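PDB 7OTJ: ATP-dependent DNA helicase PIF1 from Candida albicans, which probably couples ATP hydrolysis to 5'-to-3' movement along DNA, unwinding duplexes, RNA-DNA hybrids and G-quadruplexes to maintain the nuclear and mitochondrial genomes. Local coordinates for residues Y10-V15 with I39-D44; S20-G25 with E507-L512; V33-I38 with Q138-G143. One frame throughout, in Å; residues are numbered along the deposited sequence.

Interaction 1. Residues Y10-V15 with I39-D44; sequences YVLKQV and IKSLRD
Val-15 and Leu-42 form the apolar part of this contact between two helices, with CG1 of Val-15 lying 3.8 Å from CD1 of Leu-42. The two side chains meet at about a right angle, one methyl group against another. Val-15 leaves its helix in the direction of the partner. Leu-42 starts off less directly, but with CD1 anti to CA (chi2 -177°) its chain is extended and the methyl reaches across. The backbones stay well apart, the CA atoms of Val-15 and Leu-42 being 8.5 Å from each other, and only 130 Å² of surface is buried in all.

A looser, mixed contact joins Leu-12 and Ser-41, one turn back on the first helix. CD1 of Leu-12 comes within 4.3 Å of OG of Ser-41, a van der Waals approach of a methyl to a hydroxyl. That hydroxyl turns back on its own helix, making a weak hydrogen bond with the carbonyl oxygen of Ser-37.

Helices 6-16 and 31-45 lie side by side on one face of the parallel sheet of the PIF1-like helicase domain. Val-11 and Val-15 pack on Tyr-23 and Leu-21 of strand 21-25, while Ile-39 and Leu-42 rest on Val-52 and Val-50 of strand 50-54. The helix pairing continues toward the N-terminal end of helix 31-45, where Leu-34 packs against both Val-11 and Leu-12. Between helix and sheet, the carbonyl oxygen of Val-15 accepts a hydrogen bond from NE2 of Gln-138, at the start of strand 138-143, and Ile-38 fills in beside Leu-12 and Val-15.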
# COMPACT_ATOMS: atom_id res chain seq x y z
N TYR A 10 -2.33 25.29 -3.55
CA TYR A 10 -3.04 25.53 -4.80
C TYR A 10 -3.81 24.30 -5.25
O TYR A 10 -4.95 24.41 -5.72
CB TYR A 10 -2.06 25.98 -5.88
CG TYR A 10 -2.69 26.17 -7.24
CD1 TYR A 10 -3.37 27.34 -7.56
CD2 TYR A 10 -2.60 25.18 -8.21
CE1 TYR A 10 -3.94 27.52 -8.80
CE2 TYR A 10 -3.18 25.35 -9.45
CZ TYR A 10 -3.84 26.52 -9.75
OH TYR A 10 -4.42 26.68 -10.99
N VAL A 11 -3.21 23.12 -5.12
CA VAL A 11 -3.90 21.87 -5.43
C VAL A 11 -5.11 21.70 -4.52
O VAL A 11 -6.22 21.42 -4.98
CB VAL A 11 -2.94 20.67 -5.30
CG1 VAL A 11 -3.64 19.36 -5.65
CG2 VAL A 11 -1.70 20.88 -6.15
N LEU A 12 -4.91 21.86 -3.21
CA LEU A 12 -6.01 21.78 -2.26
C LEU A 12 -7.14 22.73 -2.65
O LEU A 12 -8.32 22.36 -2.59
CB LEU A 12 -5.50 22.08 -0.86
CG LEU A 12 -6.56 22.22 0.24
CD1 LEU A 12 -7.29 20.91 0.45
CD2 LEU A 12 -5.92 22.69 1.53
N LYS A 13 -6.79 23.95 -3.07
CA LYS A 13 -7.79 24.92 -3.50
C LYS A 13 -8.60 24.40 -4.67
O LYS A 13 -9.83 24.56 -4.71
CB LYS A 13 -7.10 26.24 -3.87
CG LYS A 13 -8.02 27.29 -4.48
CD LYS A 13 -7.21 28.51 -4.94
CE LYS A 13 -8.07 29.52 -5.70
NZ LYS A 13 -9.11 30.12 -4.83
N GLN A 14 -7.93 23.78 -5.65
CA GLN A 14 -8.64 23.26 -6.81
C GLN A 14 -9.55 22.10 -6.43
O GLN A 14 -10.69 22.02 -6.88
CB GLN A 14 -7.64 22.81 -7.88
CG GLN A 14 -6.66 23.90 -8.30
CD GLN A 14 -7.36 25.05 -8.96
OE1 GLN A 14 -8.30 24.86 -9.73
NE2 GLN A 14 -6.90 26.27 -8.68
N VAL A 15 -9.05 21.19 -5.59
CA VAL A 15 -9.86 20.04 -5.18
C VAL A 15 -11.12 20.50 -4.46
O VAL A 15 -12.22 19.99 -4.71
CB VAL A 15 -9.03 19.07 -4.33
CG1 VAL A 15 -9.89 17.92 -3.84
CG2 VAL A 15 -7.85 18.54 -5.14
N ILE A 39 -8.41 15.28 2.43
CA ILE A 39 -9.41 14.43 3.08
C ILE A 39 -10.07 15.17 4.24
O ILE A 39 -11.30 15.21 4.35
CB ILE A 39 -8.77 13.11 3.53
CG1 ILE A 39 -8.32 12.29 2.32
CG2 ILE A 39 -9.72 12.30 4.40
CD1 ILE A 39 -7.39 11.15 2.68
N LYS A 40 -9.26 15.74 5.13
CA LYS A 40 -9.80 16.44 6.29
C LYS A 40 -10.74 17.57 5.88
O LYS A 40 -11.85 17.70 6.42
CB LYS A 40 -8.65 16.98 7.14
CG LYS A 40 -9.04 17.37 8.55
CD LYS A 40 -7.83 17.90 9.30
CE LYS A 40 -8.17 18.11 10.76
NZ LYS A 40 -8.45 16.82 11.44
N SER A 41 -10.32 18.39 4.91
CA SER A 41 -11.16 19.50 4.45
C SER A 41 -12.41 18.99 3.75
O SER A 41 -13.52 19.45 4.05
CB SER A 41 -10.36 20.41 3.52
OG SER A 41 -9.34 21.11 4.22
N LEU A 42 -12.25 18.06 2.81
CA LEU A 42 -13.41 17.53 2.09
C LEU A 42 -14.41 16.84 3.01
O LEU A 42 -15.58 16.74 2.65
CB LEU A 42 -12.95 16.57 0.99
CG LEU A 42 -12.43 17.18 -0.32
CD1 LEU A 42 -12.10 16.09 -1.32
CD2 LEU A 42 -13.46 18.12 -0.90
N ARG A 43 -13.99 16.41 4.20
CA ARG A 43 -14.89 15.69 5.09
C ARG A 43 -15.65 16.60 6.04
O ARG A 43 -16.71 16.21 6.53
CB ARG A 43 -14.12 14.63 5.89
CG ARG A 43 -13.88 13.37 5.09
CD ARG A 43 -13.25 12.27 5.90
NE ARG A 43 -13.29 11.01 5.17
CZ ARG A 43 -12.69 9.89 5.55
NH1 ARG A 43 -11.95 9.85 6.64
NH2 ARG A 43 -12.84 8.80 4.81
N ASP A 44 -15.11 17.79 6.35
CA ASP A 44 -15.93 18.84 6.94
C ASP A 44 -17.18 19.10 6.10
O ASP A 44 -18.27 19.33 6.63
CB ASP A 44 -15.12 20.12 7.10
CG ASP A 44 -14.07 20.03 8.18
OD1 ASP A 44 -14.29 19.29 9.17
OD2 ASP A 44 -13.02 20.70 8.06

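Interaction 2. Residues S20-G25 with E507-L512; sequences SLFYTG and EFYKNL
OG1 of Thr-24 is gripped from two directions: it accepts a hydrogen bond from OH of Tyr-509 at 2.9 Å and donates its own proton to the carbonyl oxygen of Gly-143. The tyrosine hydroxyl has a second partner in the backbone N of Phe-145, so a short polar chain ties helix 503-511 to the sheet. OG1 lies in the plane of the Tyr-509 ring, at its edge. With OG1 anti to the backbone N (chi1 -163°), the methyl CG2 is set beside the same edge, 3.8 Å from CE1 of Tyr-509.

Aromatic carbons make the rest of the contact. CE2 of Phe-22 approaches the edge of the Phe-508 ring, 3.9 Å from its CZ. CD2 of Phe-508 in turn stands over the centre of one face of Tyr-509. Phe-145, Phe-171 and Trp-176 extend this cluster.

Strand 21-25 and helix 507-511 run at 105° to each other, their axes 12.2 Å apart. The strand leads into the nucleotide-binding loop, where the carbonyl oxygen of Gly-25 bonds NZ of Lys-31: this is the strand-loop-helix of a P-loop NTPase, its strand here packed against helix 503-511, the last helix modelled.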
# COMPACT_ATOMS: atom_id res chain seq x y z
N SER A 20 -12.72 17.66 -10.93
CA SER A 20 -12.08 16.35 -11.00
C SER A 20 -10.70 16.52 -11.62
O SER A 20 -10.56 17.10 -12.71
CB SER A 20 -12.93 15.38 -11.82
OG SER A 20 -14.05 14.95 -11.08
N LEU A 21 -9.67 16.05 -10.92
CA LEU A 21 -8.32 16.34 -11.37
C LEU A 21 -7.37 15.23 -10.95
O LEU A 21 -7.66 14.41 -10.08
CB LEU A 21 -7.84 17.69 -10.84
CG LEU A 21 -7.80 17.97 -9.33
CD1 LEU A 21 -6.57 17.33 -8.66
CD2 LEU A 21 -7.80 19.48 -9.11
N PHE A 22 -6.21 15.25 -11.59
CA PHE A 22 -5.07 14.42 -11.26
C PHE A 22 -3.90 15.33 -10.94
O PHE A 22 -3.59 16.24 -11.71
CB PHE A 22 -4.74 13.48 -12.43
CG PHE A 22 -3.34 12.91 -12.40
CD1 PHE A 22 -2.93 12.07 -11.38
CD2 PHE A 22 -2.46 13.18 -13.43
CE1 PHE A 22 -1.66 11.53 -11.38
CE2 PHE A 22 -1.19 12.64 -13.44
CZ PHE A 22 -0.79 11.81 -12.42
N TYR A 23 -3.28 15.14 -9.78
CA TYR A 23 -2.10 15.92 -9.45
C TYR A 23 -0.92 14.97 -9.22
O TYR A 23 -1.08 13.90 -8.63
CB TYR A 23 -2.33 16.86 -8.27
CG TYR A 23 -2.47 16.25 -6.90
CD1 TYR A 23 -1.38 16.16 -6.05
CD2 TYR A 23 -3.71 15.83 -6.43
CE1 TYR A 23 -1.50 15.63 -4.78
CE2 TYR A 23 -3.84 15.29 -5.16
CZ TYR A 23 -2.73 15.20 -4.34
OH TYR A 23 -2.85 14.67 -3.07
N THR A 24 0.23 15.36 -9.75
CA THR A 24 1.38 14.48 -9.81
C THR A 24 2.66 15.17 -9.35
O THR A 24 2.63 16.33 -8.91
CB THR A 24 1.54 13.94 -11.24
OG1 THR A 24 2.40 12.79 -11.23
CG2 THR A 24 2.10 15.02 -12.16
N GLY A 25 3.78 14.48 -9.45
CA GLY A 25 5.06 14.98 -9.01
C GLY A 25 5.96 13.82 -8.64
O GLY A 25 5.51 12.71 -8.39
N GLU A 507 6.05 9.75 -22.97
CA GLU A 507 5.26 10.59 -23.87
C GLU A 507 4.12 11.29 -23.15
O GLU A 507 3.74 12.41 -23.52
CB GLU A 507 4.73 9.77 -25.05
CG GLU A 507 3.66 8.75 -24.69
CD GLU A 507 3.17 7.98 -25.91
OE1 GLU A 507 3.78 8.12 -26.99
OE2 GLU A 507 2.17 7.24 -25.77
N PHE A 508 3.55 10.65 -22.12
CA PHE A 508 2.53 11.30 -21.30
C PHE A 508 3.06 12.60 -20.70
O PHE A 508 2.46 13.66 -20.87
CB PHE A 508 2.05 10.34 -20.21
CG PHE A 508 1.13 10.97 -19.19
CD1 PHE A 508 -0.22 11.12 -19.45
CD2 PHE A 508 1.62 11.40 -17.96
CE1 PHE A 508 -1.07 11.69 -18.51
CE2 PHE A 508 0.77 11.97 -17.02
CZ PHE A 508 -0.58 12.11 -17.30
N TYR A 509 4.19 12.53 -19.99
CA TYR A 509 4.69 13.71 -19.30
C TYR A 509 5.26 14.75 -20.25
O TYR A 509 5.27 15.94 -19.91
CB TYR A 509 5.74 13.33 -18.25
CG TYR A 509 5.16 12.77 -16.98
CD1 TYR A 509 4.40 13.57 -16.13
CD2 TYR A 509 5.35 11.44 -16.62
CE1 TYR A 509 3.85 13.06 -14.96
CE2 TYR A 509 4.81 10.92 -15.45
CZ TYR A 509 4.06 11.74 -14.63
OH TYR A 509 3.51 11.24 -13.47
N LYS A 510 5.69 14.35 -21.45
CA LYS A 510 6.17 15.35 -22.40
C LYS A 510 5.00 16.09 -23.05
O LYS A 510 5.15 17.26 -23.43
CB LYS A 510 7.07 14.70 -23.46
CG LYS A 510 6.36 13.93 -24.55
CD LYS A 510 7.32 13.49 -25.66
CE LYS A 510 6.62 12.61 -26.69
NZ LYS A 510 5.43 13.26 -27.30
N ASN A 511 3.84 15.44 -23.18
CA ASN A 511 2.65 16.13 -23.68
C ASN A 511 2.12 17.17 -22.70
O ASN A 511 1.33 18.02 -23.10
CB ASN A 511 1.55 15.13 -24.00
CG ASN A 511 1.59 14.68 -25.44
OD1 ASN A 511 1.07 15.36 -26.33
ND2 ASN A 511 2.21 13.54 -25.70
N LEU A 512 2.53 17.10 -21.43
CA LEU A 512 2.12 18.08 -20.43
C LEU A 512 2.91 19.37 -20.61
O LEU A 512 3.77 19.75 -19.81
CB LEU A 512 2.29 17.51 -19.03
CG LEU A 512 1.06 16.88 -18.37
CD1 LEU A 512 0.42 15.84 -19.28
CD2 LEU A 512 1.45 16.28 -17.04

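Interaction 3. Residues V33-I38 with Q138-G143; sequences VLLRSI and QLVACG. With ADP (adenosine-5'-diphosphate), chain E.
Leu-35 by itself spans two strand residues, Val-140 and Cys-142, and thereby makes both close contacts between helix and strand. Its CD2 lies 4.0 Å from CB of Cys-142 and equally near SG, so this methyl rests against the CB-SG bond. CD1 branches to the other neighbour at a looser 4.5 Å from CG1 of Val-140. The leucine's CG, anti to the backbone N (chi1 -156°), carries the fork down onto the sheet. All three residues are buried, and the contact is wholly apolar.

Helix 31-45 is the one that follows the P-loop (Walker A), and strand 138-143 lies in the parallel sheet between strands 21-25 and 103-107. Leu-35 also touches Tyr-23 and Ile-105 on these flanking strands, and the Cys-142 side chain comes within about 4 Å of that of Lys-31.

Near the N-terminal end of the helix, the backbone N of Val-33 donates to O1A of the ADP alpha-phosphate at 2.9 Å, with an N-H...O angle of 151°. The side chain of Val-33 borders the adenine: CG2 is 3.6 Å from C8 of ADP, while CG1 approaches N7.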
# COMPACT_ATOMS: atom_id res chain seq x y z
N VAL A 33 0.88 13.68 1.84
CA VAL A 33 0.71 14.62 2.94
C VAL A 33 -0.37 15.63 2.60
O VAL A 33 -1.25 15.94 3.42
CB VAL A 33 2.05 15.30 3.28
CG1 VAL A 33 1.84 16.45 4.25
CG2 VAL A 33 3.00 14.28 3.86
N LEU A 34 -0.32 16.18 1.38
CA LEU A 34 -1.40 17.05 0.91
C LEU A 34 -2.73 16.30 0.86
O LEU A 34 -3.77 16.83 1.27
CB LEU A 34 -1.03 17.61 -0.46
CG LEU A 34 -2.16 18.25 -1.26
CD1 LEU A 34 -2.77 19.44 -0.51
CD2 LEU A 34 -1.63 18.66 -2.62
N LEU A 35 -2.70 15.06 0.39
CA LEU A 35 -3.92 14.26 0.27
C LEU A 35 -4.63 14.13 1.61
O LEU A 35 -5.86 14.23 1.68
CB LEU A 35 -3.57 12.89 -0.30
CG LEU A 35 -4.71 12.17 -1.01
CD1 LEU A 35 -5.48 13.15 -1.90
CD2 LEU A 35 -4.16 11.00 -1.83
N ARG A 36 -3.87 13.94 2.70
CA ARG A 36 -4.50 13.85 4.01
C ARG A 36 -5.17 15.16 4.40
O ARG A 36 -6.20 15.15 5.07
CB ARG A 36 -3.48 13.46 5.07
CG ARG A 36 -2.82 12.11 4.85
CD ARG A 36 -2.06 11.71 6.09
NE ARG A 36 -1.13 10.61 5.83
CZ ARG A 36 0.13 10.78 5.45
NH1 ARG A 36 0.65 11.98 5.28
NH2 ARG A 36 0.89 9.70 5.24
N SER A 37 -4.60 16.29 3.97
CA SER A 37 -5.27 17.56 4.21
C SER A 37 -6.51 17.70 3.34
O SER A 37 -7.54 18.21 3.79
CB SER A 37 -4.31 18.72 3.94
OG SER A 37 -3.32 18.79 4.95
N ILE A 38 -6.42 17.26 2.08
CA ILE A 38 -7.60 17.23 1.21
C ILE A 38 -8.73 16.46 1.88
O ILE A 38 -9.89 16.89 1.89
CB ILE A 38 -7.24 16.63 -0.16
CG1 ILE A 38 -6.25 17.54 -0.89
CG2 ILE A 38 -8.49 16.43 -0.98
CD1 ILE A 38 -5.70 16.94 -2.17
N GLN A 138 -16.68 13.25 -7.91
CA GLN A 138 -15.46 14.00 -8.17
C GLN A 138 -14.26 13.05 -8.05
O GLN A 138 -14.03 12.46 -6.98
CB GLN A 138 -15.32 15.17 -7.21
CG GLN A 138 -14.05 16.00 -7.41
CD GLN A 138 -13.83 17.02 -6.31
OE1 GLN A 138 -14.64 17.16 -5.40
NE2 GLN A 138 -12.71 17.74 -6.39
N LEU A 139 -13.52 12.89 -9.13
CA LEU A 139 -12.36 12.01 -9.14
C LEU A 139 -11.12 12.82 -8.80
O LEU A 139 -10.86 13.86 -9.43
CB LEU A 139 -12.22 11.33 -10.50
CG LEU A 139 -11.07 10.34 -10.67
CD1 LEU A 139 -11.22 9.19 -9.70
CD2 LEU A 139 -11.05 9.84 -12.10
N VAL A 140 -10.37 12.36 -7.80
CA VAL A 140 -9.11 12.99 -7.39
C VAL A 140 -8.04 11.91 -7.49
O VAL A 140 -7.89 11.09 -6.58
CB VAL A 140 -9.17 13.58 -5.98
CG1 VAL A 140 -7.79 14.15 -5.58
CG2 VAL A 140 -10.27 14.65 -5.87
N ALA A 141 -7.31 11.90 -8.60
CA ALA A 141 -6.22 10.95 -8.79
C ALA A 141 -4.90 11.55 -8.35
O ALA A 141 -4.62 12.73 -8.62
CB ALA A 141 -6.13 10.52 -10.26
N CYS A 142 -4.07 10.74 -7.71
CA CYS A 142 -2.83 11.22 -7.12
C CYS A 142 -1.76 10.14 -7.29
O CYS A 142 -1.98 8.99 -6.91
CB CYS A 142 -3.03 11.56 -5.64
SG CYS A 142 -1.53 11.97 -4.75
N GLY A 143 -0.62 10.51 -7.85
CA GLY A 143 0.46 9.56 -7.99
C GLY A 143 1.49 10.03 -9.00
O GLY A 143 1.58 11.21 -9.31
PB ADP E . 4.72 11.57 -1.96
O1B ADP E . 4.67 12.54 -3.12
O2B ADP E . 3.39 10.98 -1.55
O3B ADP E . 5.85 10.58 -2.03
PA ADP E . 4.83 12.11 0.84
O1A ADP E . 3.49 12.73 1.17
O2A ADP E . 5.08 10.65 1.13
O3A ADP E . 5.16 12.48 -0.69
O5' ADP E . 5.99 12.94 1.57
C5' ADP E . 7.25 12.34 1.82
C4' ADP E . 7.91 13.06 2.98
O4' ADP E . 7.91 14.47 2.73
C3' ADP E . 7.12 12.83 4.26
O3' ADP E . 8.00 12.30 5.25
C2' ADP E . 6.64 14.20 4.70
O2' ADP E . 6.82 14.37 6.11
C1' ADP E . 7.49 15.17 3.90
N9 ADP E . 6.70 16.35 3.49
C8 ADP E . 5.64 16.33 2.66
N7 ADP E . 5.14 17.58 2.49
C5 ADP E . 5.88 18.42 3.23
C6 ADP E . 5.90 19.87 3.51
N6 ADP E . 4.99 20.70 2.94
N1 ADP E . 6.85 20.35 4.34
C2 ADP E . 7.76 19.53 4.91
N3 ADP E . 7.80 18.20 4.70
C4 ADP E . 6.91 17.60 3.89

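How the interactions relate
Interactions 1 and 3 share helix 31-45, and interactions 2 and 3 use the neighbouring strands 21-25 and 138-143, and all three lie against one parallel sheet. Interaction 3 is fully buried between helix and sheet; interactions 1 and 2 are partly buried. Interaction 1 joins two helices on the same side of the sheet as interaction 3, and both rest mainly on aliphatic side chains, with a serine hydroxyl in one and a cysteine in the other. On the other side, interaction 2 brings a helix from the far end of the chain with aromatic rings and a hydroxyl pair. Tyr-23 connects the three, packing on Val-11 and Leu-35 from the strand whose Phe-22 and Thr-24 serve interaction 2.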